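Local coordinates for protein-tyrosine-phosphatase (Shewanella sp., PDB 2Z72), which hydrolyses phosphotyrosine in proteins at low temperature, probably with a pair of zinc ions held in a calcineurin-like phosphoesterase fold, at residues A[71-76]-A[203-208]; A[314-317]-A[322-325]. One frame throughout, in Å; residues are numbered along the deposited sequence. Where two conformers were deposited one is given.

Following the chain from the N terminus, 71-76 comes first of the four segments, after several earlier strands; it is a central strand of one sheet, and 127 residues later 203-208 in the second sheet comes to face it. Contact 1 thus closes a long loop that contains helices 83-92 and 122-138. Only after that loop is closed does contact 2 open, a short hairpin in which 322-325 folds back on 314-317. The two follow in series, neither nested nor crossed. They still meet in space, with centres about 10 Å apart, because strand 315-319 lies beside strand 72-76 and Ala75 N approaches Leu316 O at 2.8 Å. Contact 1 joins sheet to sheet; contact 2 extends the first sheet outward.

Contact 1 of 2, residues A[71-76]-A[203-208]; sequences KKVVAL and VLYMHG. With ZN (zinc ion), chain C.
Tyr205 reaches from its strand across to Val73 and Ala75, and its phenol group, ring and hydroxyl together, makes all the direct contact between 71-76 and 203-208. The phenol CG stands beside the backbone N and anti to the carbonyl carbon (chi1 -62°), which sends the ring toward the facing strand. At its far end, OH lies 3.5 Å from Val73 CG1, and the same methyl is 4.1 Å from Tyr205 CZ, approaching obliquely. Val73 comes from the opposite direction: CG1 is anti to the backbone N (chi1 -178°), and this branch does the touching. Two residues further along the strand, Ala75 CB sits at the ring edge, near its plane, 4.1 Å from Tyr205 CE2. No hydrogen bond crosses the contact, and the backbones stay well apart, with Ala75 CA and Tyr205 CA separated by 8.8 Å, so two layers meet through side chains alone.

Just beyond the tyrosine the strand delivers His207 to the metal centre. Its NE2 binds zinc at 2.0 Å, and a water bound to the same zinc at 2.0 Å lies in the plane of the imidazole. The other nitrogen, ND1, hydrogen-bonds to Thr112 O, which should fix the ring's rotation. Asp114, Asn149 and His286 complete this zinc site, part of the two-metal centre of calcineurin-like phosphoesterases.

The contact is buried between the two sheets of the phosphoesterase core: Val110 of strand 108-111 touches both Val73 and Tyr205, while Leu318 of strand 315-319 and Val283 of strand 281-284 also pack against the tyrosine.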
loop_
_atom_site.group_PDB
_atom_site.type_symbol
_atom_site.label_atom_id
_atom_site.label_comp_id
_atom_site.label_asym_id
_atom_site.label_seq_id
_atom_site.Cartn_x
_atom_site.Cartn_y
_atom_site.Cartn_z
ATOM N N LYS A 71 6.838 -8.347 17.450
ATOM C CA LYS A 71 5.900 -9.233 18.141
ATOM C C LYS A 71 4.591 -9.427 17.393
ATOM O O LYS A 71 4.048 -10.529 17.401
ATOM C CB LYS A 71 5.652 -8.757 19.579
ATOM C CG LYS A 71 6.922 -8.913 20.459
ATOM C CD LYS A 71 6.739 -8.474 21.873
ATOM C CE LYS A 71 8.037 -8.561 22.719
ATOM N NZ LYS A 71 9.261 -8.051 22.015
ATOM N N LYS A 72 4.072 -8.354 16.757
ATOM C CA LYS A 72 2.725 -8.518 16.141
ATOM C C LYS A 72 2.692 -7.747 14.846
ATOM O O LYS A 72 3.157 -6.598 14.797
ATOM C CB LYS A 72 1.642 -8.242 17.125
ATOM C CG LYS A 72 1.202 -6.961 17.437
ATOM C CD LYS A 72 0.081 -6.776 18.458
ATOM C CE LYS A 72 0.069 -5.249 18.627
ATOM N NZ LYS A 72 -0.853 -4.845 19.685
ATOM N N VAL A 73 2.135 -8.382 13.866
ATOM C CA VAL A 73 2.044 -7.804 12.510
ATOM C C VAL A 73 0.614 -8.043 12.014
ATOM O O VAL A 73 0.063 -9.128 12.220
ATOM C CB VAL A 73 3.049 -8.476 11.553
ATOM C CG1 VAL A 73 2.988 -7.837 10.144
ATOM C CG2 VAL A 73 4.477 -8.368 12.055
ATOM N N VAL A 74 0.057 -7.066 11.319
ATOM C CA VAL A 74 -1.160 -7.240 10.541
ATOM C C VAL A 74 -0.870 -6.885 9.099
ATOM O O VAL A 74 -0.139 -5.938 8.779
ATOM C CB VAL A 74 -2.208 -6.345 11.233
ATOM C CG1 VAL A 74 -1.893 -4.850 11.128
ATOM C CG2 VAL A 74 -3.558 -6.593 10.616
ATOM N N ALA A 75 -1.446 -7.654 8.166
ATOM C CA ALA A 75 -1.229 -7.419 6.751
ATOM C C ALA A 75 -2.548 -7.416 6.002
ATOM O O ALA A 75 -3.474 -8.178 6.327
ATOM C CB ALA A 75 -0.308 -8.490 6.174
ATOM N N LEU A 76 -2.607 -6.590 4.988
ATOM C CA LEU A 76 -3.781 -6.423 4.130
ATOM C C LEU A 76 -3.336 -5.725 2.871
ATOM O O LEU A 76 -2.214 -5.250 2.760
ATOM C CB LEU A 76 -4.954 -5.713 4.823
ATOM C CG LEU A 76 -4.712 -4.213 5.151
ATOM C CD1 LEU A 76 -6.021 -3.588 5.620
ATOM C CD2 LEU A 76 -3.681 -3.981 6.232
ATOM N N VAL A 203 9.079 -13.726 7.534
ATOM C CA VAL A 203 8.049 -13.537 6.517
ATOM C C VAL A 203 8.501 -12.470 5.527
ATOM O O VAL A 203 9.002 -11.403 5.923
ATOM C CB VAL A 203 6.709 -13.138 7.159
ATOM C CG1 VAL A 203 5.627 -13.014 6.107
ATOM C CG2 VAL A 203 6.313 -14.116 8.249
ATOM N N LEU A 204 8.318 -12.747 4.254
ATOM C CA LEU A 204 8.582 -11.789 3.155
ATOM C C LEU A 204 7.260 -11.238 2.648
ATOM O O LEU A 204 6.317 -12.013 2.483
ATOM C CB LEU A 204 9.341 -12.482 2.036
ATOM C CG LEU A 204 10.153 -11.591 1.065
ATOM C CD1 LEU A 204 11.361 -10.995 1.756
ATOM C CD2 LEU A 204 10.595 -12.430 -0.128
ATOM N N TYR A 205 7.213 -9.943 2.362
ATOM C CA TYR A 205 5.984 -9.238 1.963
ATOM C C TYR A 205 6.279 -8.459 0.681
ATOM O O TYR A 205 7.226 -7.682 0.604
ATOM C CB TYR A 205 5.585 -8.230 3.015
ATOM C CG TYR A 205 5.250 -8.782 4.361
ATOM C CD1 TYR A 205 6.244 -9.075 5.278
ATOM C CD2 TYR A 205 3.930 -9.007 4.731
ATOM C CE1 TYR A 205 5.963 -9.587 6.531
ATOM C CE2 TYR A 205 3.645 -9.537 5.972
ATOM C CZ TYR A 205 4.656 -9.819 6.905
ATOM O OH TYR A 205 4.309 -10.360 8.111
ATOM N N MET A 206 5.385 -8.576 -0.304
ATOM C CA MET A 206 5.400 -7.742 -1.489
ATOM C C MET A 206 4.045 -7.884 -2.186
ATOM O O MET A 206 3.222 -8.714 -1.859
ATOM C CB MET A 206 6.570 -8.112 -2.388
ATOM C CG MET A 206 6.499 -9.341 -3.276
ATOM S SD MET A 206 6.320 -10.925 -2.428
ATOM C CE MET A 206 7.755 -10.828 -1.340
ATOM N N HIS A 207 3.856 -7.028 -3.201
ATOM C CA HIS A 207 2.534 -6.973 -3.802
ATOM C C HIS A 207 2.165 -8.212 -4.612
ATOM O O HIS A 207 1.082 -8.780 -4.404
ATOM C CB HIS A 207 2.460 -5.712 -4.663
ATOM C CG HIS A 207 1.099 -5.540 -5.258
ATOM N ND1 HIS A 207 0.004 -5.291 -4.456
ATOM C CD2 HIS A 207 0.639 -5.595 -6.517
ATOM C CE1 HIS A 207 -1.062 -5.234 -5.211
ATOM N NE2 HIS A 207 -0.740 -5.398 -6.510
ATOM N N GLY A 208 3.008 -8.617 -5.542
ATOM C CA GLY A 208 2.718 -9.690 -6.488
ATOM C C GLY A 208 3.304 -11.016 -6.090
ATOM O O GLY A 208 2.607 -12.007 -5.825
HETATM ZN ZN ZN C . -1.928 -5.365 -8.124
HETATM O O HOH W 1 -3.843 -5.766 -8.269
#

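Contact 2 of 2, residues A[314-317]-A[322-325]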
loop_
_atom_site.group_PDB
_atom_site.type_symbol
_atom_site.label_atom_id
_atom_site.label_comp_id
_atom_site.label_asym_id
_atom_site.label_seq_id
_atom_site.Cartn_x
_atom_site.Cartn_y
_atom_site.Cartn_z
ATOM N N GLU A 314 -10.756 -8.571 4.764
ATOM C CA GLU A 314 -10.118 -9.337 5.737
ATOM C C GLU A 314 -8.652 -8.952 5.837
ATOM O O GLU A 314 -8.047 -8.346 4.937
ATOM C CB GLU A 314 -10.210 -10.862 5.442
ATOM C CG GLU A 314 -11.677 -11.281 5.286
ATOM C CD GLU A 314 -11.852 -12.802 5.290
ATOM O OE1 GLU A 314 -13.038 -13.235 5.310
ATOM O OE2 GLU A 314 -10.841 -13.540 5.183
ATOM N N LEU A 315 -8.077 -9.354 6.963
ATOM C CA LEU A 315 -6.637 -9.155 7.203
ATOM C C LEU A 315 -6.034 -10.424 7.728
ATOM O O LEU A 315 -6.705 -11.391 8.131
ATOM C CB LEU A 315 -6.427 -7.936 8.085
ATOM C CG LEU A 315 -7.153 -7.873 9.435
ATOM C CD1 LEU A 315 -6.528 -8.760 10.498
ATOM C CD2 LEU A 315 -7.149 -6.414 9.915
ATOM N N LEU A 316 -4.700 -10.416 7.784
ATOM C CA LEU A 316 -3.881 -11.452 8.362
ATOM C C LEU A 316 -3.193 -10.895 9.596
ATOM O O LEU A 316 -2.610 -9.809 9.535
ATOM C CB LEU A 316 -2.828 -11.905 7.337
ATOM C CG LEU A 316 -1.743 -12.852 7.849
ATOM C CD1 LEU A 316 -2.357 -14.216 8.211
ATOM C CD2 LEU A 316 -0.659 -13.008 6.813
ATOM N N LEU A 317 -3.248 -11.637 10.675
ATOM C CA LEU A 317 -2.564 -11.318 11.906
ATOM C C LEU A 317 -1.492 -12.367 12.140
ATOM O O LEU A 317 -1.785 -13.561 12.085
ATOM C CB LEU A 317 -3.528 -11.270 13.060
ATOM C CG LEU A 317 -2.998 -11.045 14.467
ATOM C CD1 LEU A 317 -2.292 -9.740 14.627
ATOM C CD2 LEU A 317 -4.215 -11.185 15.445
ATOM N N ARG A 322 1.384 -17.800 15.401
ATOM C CA ARG A 322 0.161 -18.148 14.730
ATOM C C ARG A 322 -0.008 -17.261 13.478
ATOM O O ARG A 322 0.462 -16.107 13.486
ATOM C CB ARG A 322 -1.078 -17.984 15.585
ATOM C CG ARG A 322 -1.048 -18.899 16.801
ATOM C CD ARG A 322 -2.478 -18.914 17.391
ATOM N NE ARG A 322 -2.549 -19.695 18.580
ATOM C CZ ARG A 322 -2.226 -19.252 19.792
ATOM N NH1 ARG A 322 -1.781 -18.004 19.988
ATOM N NH2 ARG A 322 -2.353 -20.097 20.804
ATOM N N LEU A 323 -0.736 -17.809 12.541
ATOM C CA LEU A 323 -1.265 -17.049 11.417
ATOM C C LEU A 323 -2.772 -17.039 11.571
ATOM O O LEU A 323 -3.367 -18.122 11.597
ATOM C CB LEU A 323 -0.888 -17.662 10.067
ATOM C CG LEU A 323 0.585 -17.824 9.789
ATOM C CD1 LEU A 323 0.791 -18.701 8.562
ATOM C CD2 LEU A 323 1.195 -16.463 9.639
ATOM N N ILE A 324 -3.367 -15.857 11.665
ATOM C CA ILE A 324 -4.784 -15.713 11.975
ATOM C C ILE A 324 -5.477 -14.906 10.900
ATOM O O ILE A 324 -4.994 -13.817 10.529
ATOM C CB ILE A 324 -4.978 -15.067 13.340
ATOM C CG1 ILE A 324 -4.335 -15.983 14.431
ATOM C CG2 ILE A 324 -6.436 -14.720 13.597
ATOM C CD1 ILE A 324 -4.037 -15.356 15.735
ATOM N N ARG A 325 -6.578 -15.403 10.406
ATOM C CA ARG A 325 -7.481 -14.705 9.513
ATOM C C ARG A 325 -8.417 -13.830 10.348
ATOM O O ARG A 325 -9.131 -14.339 11.200
ATOM C CB ARG A 325 -8.260 -15.736 8.701
ATOM C CG ARG A 325 -9.384 -15.191 7.831
ATOM C CD ARG A 325 -10.044 -16.387 7.138
ATOM N NE ARG A 325 -11.263 -15.985 6.481
ATOM C CZ ARG A 325 -12.419 -16.590 6.370
ATOM N NH1 ARG A 325 -12.592 -17.796 6.922
ATOM N NH2 ARG A 325 -13.353 -15.961 5.704
#
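Leu317 and Ile324 form the hydrogen-bonded pair that joins 314-317 to 322-325. At the start of the second segment, the end of the Arg322 side chain leads away from 314-317, and its NE forms a salt bridge with Glu337 OE2. Leu323 turns to the face it shares with Leu316, where its CB lies 4.2 Å from Leu316 CD1; Val283 and Ile301 of the other sheet touch Leu316 on this side, and Ile301 also touches Leu323. Ile324 is bonded in both directions: Leu317 N gives a nearly straight bond to Ile324 O at 2.8 Å, and Ile324 N returns one to Leu317 O. On the face away from Leu316, the side chains of Leu317 and Ile324 lie alongside each other, CB to CB 4.1 Å.

These strands form an antiparallel beta hairpin, which strand 72-76 flanks beside 315-319 and strand 332-334 beside 322-326.

Arg325 has CG anti to its own N (chi1 173°) and an extended chain to NE, which carries the guanidinium to Glu314. The grip is side-on: Arg325 NE meets Glu314 OE2 at 2.8 Å (170°), and Arg325 NH2 meets the syn lone pair of Glu314 OE1 at 2.8 Å. The two planes are turned 35° apart. Glu314 OE2 also accepts a hydrogen bond from Val292 N. A leucine here in place of the arginine would probably leave the Glu314 carboxylate without this two-point countercharge.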